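Local coordinates for protein general negative regulator of transcription subunit 2 (Saccharomyces cerevisiae, PDB 4BY6) that acts as a core subunit of the CCR4-NOT complex, the major cytoplasmic mRNA deadenylase, keeps that complex intact and, with the other NOT proteins, represses transcription of many genes, at residues R103-Q108 against Y129-K134; F113-K118 against T122-L127; R135-H140 against W146-P151. All blocks are in the same frame, centred on the assembly; numbering follows the deposited sequence.

Interaction 1 (R103-Q108 against Y129-K134); sequences RVALFQ and YLELRK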
loop_
_atom_site.group_PDB
_atom_site.type_symbol
_atom_site.label_atom_id
_atom_site.label_comp_id
_atom_site.label_asym_id
_atom_site.label_seq_id
_atom_site.Cartn_x
_atom_site.Cartn_y
_atom_site.Cartn_z
ATOM N N ARG E 103 2.367 -15.242 40.872
ATOM C CA ARG E 103 2.586 -14.242 39.835
ATOM C C ARG E 103 1.281 -13.642 39.282
ATOM O O ARG E 103 1.179 -12.414 39.110
ATOM C CB ARG E 103 3.375 -14.844 38.695
ATOM C CG ARG E 103 4.824 -14.583 38.803
ATOM C CD ARG E 103 5.510 -15.004 37.553
ATOM N NE ARG E 103 5.313 -16.415 37.284
ATOM C CZ ARG E 103 5.635 -16.984 36.134
ATOM N NH1 ARG E 103 6.168 -16.246 35.162
ATOM N NH2 ARG E 103 5.424 -18.282 35.963
ATOM N N VAL E 104 0.283 -14.494 39.024
ATOM C CA VAL E 104 -0.953 -14.021 38.408
ATOM C C VAL E 104 -1.706 -13.064 39.355
ATOM O O VAL E 104 -2.292 -12.064 38.935
ATOM C CB VAL E 104 -1.837 -15.193 37.993
ATOM C CG1 VAL E 104 -3.158 -14.708 37.443
ATOM C CG2 VAL E 104 -1.137 -16.000 36.938
ATOM N N ALA E 105 -1.623 -13.334 40.642
ATOM C CA ALA E 105 -2.225 -12.466 41.640
ATOM C C ALA E 105 -1.735 -11.020 41.597
ATOM O O ALA E 105 -2.398 -10.133 42.135
ATOM C CB ALA E 105 -1.962 -13.039 43.036
ATOM N N LEU E 106 -0.575 -10.776 40.993
ATOM C CA LEU E 106 0.001 -9.427 41.009
ATOM C C LEU E 106 -0.601 -8.556 39.930
ATOM O O LEU E 106 -0.401 -7.350 39.920
ATOM C CB LEU E 106 1.516 -9.475 40.829
ATOM C CG LEU E 106 2.282 -10.151 41.952
ATOM C CD1 LEU E 106 3.701 -10.293 41.530
ATOM C CD2 LEU E 106 2.181 -9.302 43.139
ATOM N N PHE E 107 -1.340 -9.178 39.018
ATOM C CA PHE E 107 -1.864 -8.465 37.863
ATOM C C PHE E 107 -3.206 -7.807 38.157
ATOM O O PHE E 107 -3.984 -8.303 38.979
ATOM C CB PHE E 107 -2.015 -9.419 36.679
ATOM C CG PHE E 107 -0.749 -10.119 36.301
ATOM C CD1 PHE E 107 0.481 -9.475 36.424
ATOM C CD2 PHE E 107 -0.778 -11.414 35.792
ATOM C CE1 PHE E 107 1.661 -10.124 36.052
ATOM C CE2 PHE E 107 0.401 -12.063 35.417
ATOM C CZ PHE E 107 1.612 -11.416 35.545
ATOM N N GLN E 108 -3.484 -6.696 37.481
ATOM C CA GLN E 108 -4.793 -6.075 37.602
ATOM C C GLN E 108 -5.883 -6.809 36.790
ATOM O O GLN E 108 -5.584 -7.548 35.832
ATOM C CB GLN E 108 -4.697 -4.624 37.174
ATOM C CG GLN E 108 -3.617 -3.880 37.914
ATOM C CD GLN E 108 -3.653 -2.407 37.610
ATOM O OE1 GLN E 108 -4.674 -1.882 37.150
ATOM N NE2 GLN E 108 -2.538 -1.729 37.832
ATOM N N TYR E 129 -8.958 -17.297 35.152
ATOM C CA TYR E 129 -10.320 -17.593 35.538
ATOM C C TYR E 129 -10.429 -17.724 37.063
ATOM O O TYR E 129 -11.328 -17.155 37.687
ATOM C CB TYR E 129 -10.814 -18.878 34.867
ATOM C CG TYR E 129 -12.081 -19.406 35.501
ATOM C CD1 TYR E 129 -13.310 -18.886 35.154
ATOM C CD2 TYR E 129 -12.040 -20.390 36.492
ATOM C CE1 TYR E 129 -14.473 -19.358 35.729
ATOM C CE2 TYR E 129 -13.198 -20.862 37.080
ATOM C CZ TYR E 129 -14.415 -20.342 36.693
ATOM O OH TYR E 129 -15.587 -20.782 37.269
ATOM N N LEU E 130 -9.519 -18.478 37.666
ATOM C CA LEU E 130 -9.597 -18.693 39.113
ATOM C C LEU E 130 -9.388 -17.407 39.902
ATOM O O LEU E 130 -10.060 -17.173 40.911
ATOM C CB LEU E 130 -8.578 -19.733 39.554
ATOM C CG LEU E 130 -8.818 -21.119 38.972
ATOM C CD1 LEU E 130 -7.621 -21.984 39.230
ATOM C CD2 LEU E 130 -10.065 -21.732 39.555
ATOM N N GLU E 131 -8.456 -16.580 39.431
ATOM C CA GLU E 131 -8.136 -15.318 40.085
ATOM C C GLU E 131 -9.285 -14.307 39.950
ATOM O O GLU E 131 -9.629 -13.587 40.895
ATOM C CB GLU E 131 -6.850 -14.755 39.509
ATOM C CG GLU E 131 -6.449 -13.425 40.071
ATOM C CD GLU E 131 -6.022 -13.488 41.520
ATOM O OE1 GLU E 131 -5.617 -14.573 41.993
ATOM O OE2 GLU E 131 -6.093 -12.433 42.186
ATOM N N LEU E 132 -9.874 -14.240 38.766
ATOM C CA LEU E 132 -11.018 -13.375 38.577
ATOM C C LEU E 132 -12.174 -13.841 39.435
ATOM O O LEU E 132 -12.899 -13.030 40.041
ATOM C CB LEU E 132 -11.405 -13.340 37.103
ATOM C CG LEU E 132 -10.464 -12.412 36.347
ATOM C CD1 LEU E 132 -10.676 -12.588 34.845
ATOM C CD2 LEU E 132 -10.738 -10.974 36.806
ATOM N N ARG E 133 -12.318 -15.160 39.498
ATOM C CA ARG E 133 -13.348 -15.769 40.311
ATOM C C ARG E 133 -13.157 -15.330 41.775
ATOM O O ARG E 133 -14.118 -14.941 42.446
ATOM C CB ARG E 133 -13.309 -17.296 40.154
ATOM C CG ARG E 133 -14.568 -17.992 40.597
ATOM C CD ARG E 133 -15.648 -17.820 39.572
ATOM N NE ARG E 133 -16.951 -18.191 40.113
ATOM C CZ ARG E 133 -17.722 -17.357 40.811
ATOM N NH1 ARG E 133 -17.305 -16.122 41.078
ATOM N NH2 ARG E 133 -18.911 -17.750 41.250
ATOM N N LYS E 134 -11.902 -15.336 42.235
ATOM C CA LYS E 134 -11.555 -14.936 43.599
ATOM C C LYS E 134 -11.857 -13.466 43.905
ATOM O O LYS E 134 -12.185 -13.112 45.037
ATOM C CB LYS E 134 -10.080 -15.225 43.849
ATOM C CG LYS E 134 -9.502 -14.508 45.034
ATOM C CD LYS E 134 -8.117 -14.993 45.320
ATOM C CE LYS E 134 -7.422 -14.120 46.348
ATOM N NZ LYS E 134 -6.283 -14.900 46.911
#
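Glu131 OE2 lies against Ala105 and is held by a salt bridge to Arg135 NE, just beyond the 129-134 segment. The carboxylate does not bond to the 103-108 segment. Both oxygens lie near Ala105, with OE2 3.9 Å from Ala105 CA and OE1 4.1 Å from Ala105 CB. The torsions explain this placement. Glu131 CG lies anti to the backbone N (chi1 178°), which carries the chain out from its helix. A bend at chi2 (69°) then brings the carboxylate to Ala105. Nearer the helix the contact becomes apolar: Val104 CG1 meets Glu131 CB at 4.2 Å. Val104 to Phe107 form a type I turn, in which Phe107 N bonds to Val104 O at 3.0 Å. Phe107 O, on the last residue of the turn, accepts a hydrogen bond from Arg135 NH1. One arginine thus joins the acid to the turn, and it probably also balances the carboxylate charge. The contact is small and partly buried. It sets Val104 and Ala105, by helix 101-104, against the C-terminal half of helix 123-134, with Leu112 of helix 109-118 touching both Val104 and Glu131.

Interaction 2 (F113-K118 against T122-L127); sequences FFLFYK and TVIQEL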
loop_
_atom_site.group_PDB
_atom_site.type_symbol
_atom_site.label_atom_id
_atom_site.label_comp_id
_atom_site.label_asym_id
_atom_site.label_seq_id
_atom_site.Cartn_x
_atom_site.Cartn_y
_atom_site.Cartn_z
ATOM N N PHE E 113 -8.105 -10.233 32.219
ATOM C CA PHE E 113 -9.046 -10.322 31.113
ATOM C C PHE E 113 -8.299 -10.539 29.789
ATOM O O PHE E 113 -8.670 -11.390 28.974
ATOM C CB PHE E 113 -9.899 -9.062 31.021
ATOM C CG PHE E 113 -10.894 -8.914 32.124
ATOM C CD1 PHE E 113 -11.488 -10.027 32.696
ATOM C CD2 PHE E 113 -11.260 -7.647 32.571
ATOM C CE1 PHE E 113 -12.431 -9.881 33.700
ATOM C CE2 PHE E 113 -12.201 -7.486 33.584
ATOM C CZ PHE E 113 -12.782 -8.594 34.158
ATOM N N PHE E 114 -7.262 -9.734 29.579
ATOM C CA PHE E 114 -6.428 -9.828 28.391
ATOM C C PHE E 114 -5.895 -11.250 28.188
ATOM O O PHE E 114 -6.050 -11.853 27.116
ATOM C CB PHE E 114 -5.268 -8.856 28.504
ATOM C CG PHE E 114 -4.364 -8.864 27.327
ATOM C CD1 PHE E 114 -4.563 -7.962 26.286
ATOM C CD2 PHE E 114 -3.302 -9.767 27.257
ATOM C CE1 PHE E 114 -3.725 -7.956 25.175
ATOM C CE2 PHE E 114 -2.447 -9.776 26.144
ATOM C CZ PHE E 114 -2.659 -8.867 25.106
ATOM N N LEU E 115 -5.247 -11.773 29.223
ATOM C CA LEU E 115 -4.747 -13.141 29.166
ATOM C C LEU E 115 -5.851 -14.171 28.905
ATOM O O LEU E 115 -5.709 -15.030 28.036
ATOM C CB LEU E 115 -4.032 -13.473 30.469
ATOM C CG LEU E 115 -2.693 -12.773 30.603
ATOM C CD1 LEU E 115 -2.182 -12.955 32.028
ATOM C CD2 LEU E 115 -1.712 -13.339 29.554
ATOM N N PHE E 116 -6.952 -14.067 29.650
ATOM C CA PHE E 116 -8.076 -14.996 29.529
ATOM C C PHE E 116 -8.656 -15.026 28.103
ATOM O O PHE E 116 -9.099 -16.065 27.618
ATOM C CB PHE E 116 -9.167 -14.619 30.534
ATOM C CG PHE E 116 -10.452 -15.381 30.365
ATOM C CD1 PHE E 116 -10.644 -16.592 31.001
ATOM C CD2 PHE E 116 -11.481 -14.874 29.568
ATOM C CE1 PHE E 116 -11.835 -17.299 30.860
ATOM C CE2 PHE E 116 -12.683 -15.566 29.423
ATOM C CZ PHE E 116 -12.863 -16.778 30.073
ATOM N N TYR E 117 -8.662 -13.878 27.441
ATOM C CA TYR E 117 -9.180 -13.792 26.088
ATOM C C TYR E 117 -8.105 -14.040 25.035
ATOM O O TYR E 117 -8.426 -14.109 23.855
ATOM C CB TYR E 117 -9.809 -12.431 25.839
ATOM C CG TYR E 117 -11.191 -12.283 26.405
ATOM C CD1 TYR E 117 -12.285 -12.893 25.795
ATOM C CD2 TYR E 117 -11.415 -11.526 27.549
ATOM C CE1 TYR E 117 -13.563 -12.753 26.296
ATOM C CE2 TYR E 117 -12.698 -11.387 28.068
ATOM C CZ TYR E 117 -13.770 -11.998 27.431
ATOM O OH TYR E 117 -15.042 -11.856 27.955
ATOM N N LYS E 118 -6.834 -14.143 25.433
ATOM C CA LYS E 118 -5.779 -14.310 24.425
ATOM C C LYS E 118 -5.217 -15.733 24.319
ATOM O O LYS E 118 -4.675 -16.109 23.276
ATOM C CB LYS E 118 -4.622 -13.345 24.677
ATOM C CG LYS E 118 -3.849 -13.032 23.409
ATOM C CD LYS E 118 -2.420 -12.550 23.681
ATOM C CE LYS E 118 -1.643 -12.328 22.381
ATOM N NZ LYS E 118 -0.389 -11.551 22.616
ATOM N N THR E 122 -5.300 -23.110 27.894
ATOM C CA THR E 122 -3.978 -23.086 28.495
ATOM C C THR E 122 -4.036 -22.891 29.998
ATOM O O THR E 122 -5.060 -22.439 30.527
ATOM C CB THR E 122 -3.140 -21.942 27.934
ATOM O OG1 THR E 122 -3.746 -20.694 28.305
ATOM C CG2 THR E 122 -3.066 -22.042 26.451
ATOM N N VAL E 123 -2.910 -23.148 30.661
ATOM C CA VAL E 123 -2.777 -22.916 32.099
ATOM C C VAL E 123 -3.123 -21.468 32.486
ATOM O O VAL E 123 -3.830 -21.230 33.476
ATOM C CB VAL E 123 -1.334 -23.232 32.583
ATOM C CG1 VAL E 123 -1.100 -22.739 34.009
ATOM C CG2 VAL E 123 -1.055 -24.708 32.488
ATOM N N ILE E 124 -2.651 -20.502 31.705
ATOM C CA ILE E 124 -2.852 -19.120 32.093
ATOM C C ILE E 124 -4.350 -18.732 31.987
ATOM O O ILE E 124 -4.849 -17.935 32.777
ATOM C CB ILE E 124 -1.944 -18.174 31.255
ATOM C CG1 ILE E 124 -1.934 -16.762 31.848
ATOM C CG2 ILE E 124 -2.376 -18.124 29.821
ATOM C CD1 ILE E 124 -1.604 -16.732 33.343
ATOM N N GLN E 125 -5.093 -19.340 31.070
ATOM C CA GLN E 125 -6.521 -19.040 30.998
ATOM C C GLN E 125 -7.214 -19.547 32.267
ATOM O O GLN E 125 -8.009 -18.826 32.879
ATOM C CB GLN E 125 -7.162 -19.659 29.752
ATOM C CG GLN E 125 -8.645 -19.308 29.574
ATOM C CD GLN E 125 -9.249 -19.858 28.294
ATOM O OE1 GLN E 125 -9.198 -21.060 28.020
ATOM N NE2 GLN E 125 -9.818 -18.972 27.497
ATOM N N GLU E 126 -6.884 -20.768 32.680
ATOM C CA GLU E 126 -7.435 -21.314 33.909
ATOM C C GLU E 126 -7.025 -20.499 35.162
ATOM O O GLU E 126 -7.822 -20.303 36.095
ATOM C CB GLU E 126 -7.009 -22.767 34.078
ATOM C CG GLU E 126 -7.583 -23.433 35.317
ATOM C CD GLU E 126 -9.057 -23.781 35.174
ATOM O OE1 GLU E 126 -9.593 -23.734 34.042
ATOM O OE2 GLU E 126 -9.686 -24.079 36.207
ATOM N N LEU E 127 -5.780 -20.045 35.203
ATOM C CA LEU E 127 -5.336 -19.314 36.371
ATOM C C LEU E 127 -6.032 -17.940 36.447
ATOM O O LEU E 127 -6.463 -17.504 37.522
ATOM C CB LEU E 127 -3.814 -19.180 36.363
ATOM C CG LEU E 127 -3.002 -20.451 36.663
ATOM C CD1 LEU E 127 -1.555 -20.091 36.857
ATOM C CD2 LEU E 127 -3.501 -21.224 37.885
#
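Gln125 reaches across from helix 123-134 to helix 109-118 and grips the backbone of Phe116. From CB the chain runs out extended. CG is anti to the backbone N (chi1 -176°), and chi2 is also near 180°. CG touches the ring atom Phe116 CD1 at 3.7 Å. CD follows, 3.9 Å from Phe116 O. At the tip, NE2 donates to Phe116 O at 3.0 Å, with an N-H...O angle of 151°. The donor lies in the carbonyl plane, while the oxygen sits somewhat out of the amide plane. NE2 also stands over one face of the Phe116 ring, toward its rim. The other branch, OE1, accepts from Gly121 N in the linker, so both amide atoms are used and the amide is fixed in rotation. Shortened to an alanine, this position would probably leave Phe116 O and Gly121 N without these mates and open a gap beside the Phe116 ring. Next to this polar link, Leu115 CD1 packs on Ile124 CG1 at 3.8 Å, the two side chains crossing at about a right angle. Thr122 N-caps the second helix through a weak bond from Gln125 N. Two helices joined by a short linker make this a helical hairpin.

Interaction 3 (R135-H140 against W146-P151); sequences RNWRYH and WLTKDP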
loop_
_atom_site.group_PDB
_atom_site.type_symbol
_atom_site.label_atom_id
_atom_site.label_comp_id
_atom_site.label_asym_id
_atom_site.label_seq_id
_atom_site.Cartn_x
_atom_site.Cartn_y
_atom_site.Cartn_z
ATOM N N ARG E 135 -11.734 -12.612 42.898
ATOM C CA ARG E 135 -12.025 -11.186 43.037
ATOM C C ARG E 135 -13.500 -10.877 42.814
ATOM O O ARG E 135 -13.880 -9.722 42.545
ATOM C CB ARG E 135 -11.186 -10.389 42.059
ATOM C CG ARG E 135 -9.731 -10.607 42.272
ATOM C CD ARG E 135 -8.912 -9.922 41.216
ATOM N NE ARG E 135 -7.516 -10.300 41.379
ATOM C CZ ARG E 135 -6.509 -9.706 40.761
ATOM N NH1 ARG E 135 -6.748 -8.701 39.923
ATOM N NH2 ARG E 135 -5.270 -10.126 40.976
ATOM N N ASN E 136 -14.315 -11.921 42.918
ATOM C CA ASN E 136 -15.766 -11.806 42.830
ATOM C C ASN E 136 -16.286 -11.376 41.431
ATOM O O ASN E 136 -17.323 -10.723 41.316
ATOM C CB ASN E 136 -16.281 -10.862 43.914
ATOM C CG ASN E 136 -17.730 -11.098 44.218
ATOM O OD1 ASN E 136 -18.211 -12.230 44.108
ATOM N ND2 ASN E 136 -18.456 -10.034 44.574
ATOM N N TRP E 137 -15.557 -11.743 40.378
ATOM C CA TRP E 137 -16.080 -11.671 39.020
ATOM C C TRP E 137 -16.740 -13.000 38.713
ATOM O O TRP E 137 -16.260 -14.044 39.137
ATOM C CB TRP E 137 -14.970 -11.398 37.998
ATOM C CG TRP E 137 -14.501 -10.008 37.995
ATOM C CD1 TRP E 137 -13.495 -9.479 38.759
ATOM C CD2 TRP E 137 -14.995 -8.943 37.184
ATOM N NE1 TRP E 137 -13.342 -8.149 38.474
ATOM C CE2 TRP E 137 -14.248 -7.791 37.509
ATOM C CE3 TRP E 137 -15.995 -8.847 36.213
ATOM C CZ2 TRP E 137 -14.472 -6.553 36.893
ATOM C CZ3 TRP E 137 -16.219 -7.623 35.607
ATOM C CH2 TRP E 137 -15.457 -6.489 35.948
ATOM N N ARG E 138 -17.823 -12.973 37.962
ATOM C CA ARG E 138 -18.440 -14.201 37.505
ATOM C C ARG E 138 -18.440 -14.222 35.975
ATOM O O ARG E 138 -18.590 -13.183 35.327
ATOM C CB ARG E 138 -19.854 -14.329 38.062
ATOM C CG ARG E 138 -19.934 -14.787 39.508
ATOM C CD ARG E 138 -20.791 -13.795 40.323
ATOM N NE ARG E 138 -22.176 -14.201 40.627
ATOM C CZ ARG E 138 -23.094 -13.380 41.147
ATOM N NH1 ARG E 138 -22.776 -12.113 41.403
ATOM N NH2 ARG E 138 -24.331 -13.811 41.406
ATOM N N TYR E 139 -18.234 -15.401 35.399
ATOM C CA TYR E 139 -18.151 -15.542 33.941
ATOM C C TYR E 139 -19.469 -16.005 33.299
ATOM O O TYR E 139 -19.983 -17.074 33.622
ATOM C CB TYR E 139 -17.027 -16.518 33.577
ATOM C CG TYR E 139 -16.909 -16.768 32.100
ATOM C CD1 TYR E 139 -16.399 -15.791 31.252
ATOM C CD2 TYR E 139 -17.302 -17.974 31.552
ATOM C CE1 TYR E 139 -16.295 -16.006 29.905
ATOM C CE2 TYR E 139 -17.193 -18.200 30.202
ATOM C CZ TYR E 139 -16.689 -17.217 29.380
ATOM O OH TYR E 139 -16.572 -17.459 28.030
ATOM N N HIS E 140 -20.015 -15.194 32.396
ATOM C CA HIS E 140 -21.243 -15.559 31.689
ATOM C C HIS E 140 -20.958 -16.477 30.511
ATOM O O HIS E 140 -20.221 -16.103 29.594
ATOM C CB HIS E 140 -21.969 -14.307 31.209
ATOM C CG HIS E 140 -23.390 -14.549 30.814
ATOM N ND1 HIS E 140 -23.760 -14.862 29.520
ATOM C CD2 HIS E 140 -24.531 -14.541 31.542
ATOM C CE1 HIS E 140 -25.074 -15.012 29.465
ATOM N NE2 HIS E 140 -25.566 -14.830 30.679
ATOM N N TRP E 146 -17.316 -11.362 31.301
ATOM C CA TRP E 146 -17.285 -11.323 32.767
ATOM C C TRP E 146 -18.120 -10.169 33.331
ATOM O O TRP E 146 -18.117 -9.046 32.793
ATOM C CB TRP E 146 -15.856 -11.183 33.281
ATOM C CG TRP E 146 -14.941 -12.339 33.033
ATOM C CD1 TRP E 146 -14.218 -12.590 31.905
ATOM C CD2 TRP E 146 -14.609 -13.374 33.959
ATOM N NE1 TRP E 146 -13.470 -13.735 32.065
ATOM C CE2 TRP E 146 -13.691 -14.230 33.319
ATOM C CE3 TRP E 146 -15.013 -13.667 35.262
ATOM C CZ2 TRP E 146 -13.166 -15.348 33.939
ATOM C CZ3 TRP E 146 -14.492 -14.766 35.876
ATOM C CH2 TRP E 146 -13.574 -15.601 35.218
ATOM N N LEU E 147 -18.810 -10.438 34.435
ATOM C CA LEU E 147 -19.595 -9.415 35.109
ATOM C C LEU E 147 -19.333 -9.465 36.583
ATOM O O LEU E 147 -18.968 -10.515 37.104
ATOM C CB LEU E 147 -21.083 -9.611 34.849
ATOM C CG LEU E 147 -21.597 -11.010 35.166
ATOM C CD1 LEU E 147 -22.031 -11.137 36.587
ATOM C CD2 LEU E 147 -22.778 -11.239 34.298
ATOM N N THR E 148 -19.541 -8.354 37.273
ATOM C CA THR E 148 -19.480 -8.403 38.729
ATOM C C THR E 148 -20.490 -7.455 39.311
ATOM O O THR E 148 -20.884 -6.504 38.655
ATOM C CB THR E 148 -18.055 -8.099 39.287
ATOM O OG1 THR E 148 -18.128 -8.020 40.719
ATOM C CG2 THR E 148 -17.523 -6.783 38.764
ATOM N N LYS E 149 -20.931 -7.744 40.530
ATOM C CA LYS E 149 -21.959 -6.948 41.187
ATOM C C LYS E 149 -21.591 -5.463 41.290
ATOM O O LYS E 149 -20.445 -5.115 41.559
ATOM C CB LYS E 149 -22.241 -7.524 42.576
ATOM C CG LYS E 149 -23.052 -6.637 43.484
ATOM C CD LYS E 149 -23.363 -7.339 44.826
ATOM C CE LYS E 149 -24.014 -6.357 45.823
ATOM N NZ LYS E 149 -24.601 -7.016 47.029
ATOM N N ASP E 150 -22.560 -4.597 41.002
ATOM C CA ASP E 150 -22.429 -3.175 41.273
ATOM C C ASP E 150 -22.794 -2.972 42.733
ATOM O O ASP E 150 -23.936 -3.226 43.120
ATOM C CB ASP E 150 -23.328 -2.352 40.347
ATOM C CG ASP E 150 -23.417 -0.883 40.749
ATOM O OD1 ASP E 150 -24.494 -0.279 40.567
ATOM O OD2 ASP E 150 -22.413 -0.313 41.219
ATOM N N PRO E 151 -21.817 -2.541 43.555
ATOM C CA PRO E 151 -21.974 -2.481 45.012
ATOM C C PRO E 151 -23.125 -1.582 45.439
ATOM O O PRO E 151 -23.679 -1.781 46.524
ATOM C CB PRO E 151 -20.641 -1.903 45.490
ATOM C CG PRO E 151 -19.685 -2.137 44.384
ATOM C CD PRO E 151 -20.502 -2.029 43.135
#
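Tyr139 and Trp146 face each other across a beta hairpin made of strands 138-140 and 145-149. The hairpin belongs to the antiparallel sheet of the NOT2/NOT3/NOT5 C-terminal domain, related to SH3-like folds. The two form a non-hydrogen-bonded pair, with their side chains on one face of the sheet. Tyr139 CG is anti to the backbone N (chi1 178°), which brings the edge of the ring over a face of the indole. That edge points at the five-membered ring of Trp146, and the planes stand 57° apart in an edge-to-face pair. Tyr139 CB lies over the six-membered ring, 3.7 Å from its centroid, in a CH-pi contact. Trp137 comes to the same indole from another direction, with its CB 3.6 Å from Trp146 CE3. Its own indole is covered on one face by Thr148 CG2, which lies almost on the normal of the six-membered ring. Between these aromatic contacts, Arg138 and Leu147 form a hydrogen-bonded pair. Arg138 N bonds to Leu147 O at 2.8 Å, and Leu147 N returns the bond to Arg138 O at 2.9 Å. Both are nearly straight. Phe113 and Phe116 of helix 109-118 meet these rings, and the Tyr139 hydroxyl bonds to the backbone of another protein's chain. At the far end, Thr148 OG1 donates to Asn136 O at 2.9 Å from above the carbonyl plane.

In the fold
Interactions 1 and 2 share helix 123-134, near its C-terminal and N-terminal ends respectively. Interaction 3 follows in the chain, where that helix gives way to strand 138-140. Interaction 1 is the smallest and is only partly buried. It combines slight packing with a charge held by Arg135, a residue of interaction 3. Interaction 2 is buried and mixes an amide-to-backbone bond with aliphatic packing. Interaction 3, also buried, covers the most surface and relies on aromatic rings and strand pairing. The contacts touch one another: Leu132 packs on Phe113 and Val104 on Ile124, while interactions 2 and 3 meet through aromatic rings. Helices 109-118 and 123-134 thus sit against the sheet.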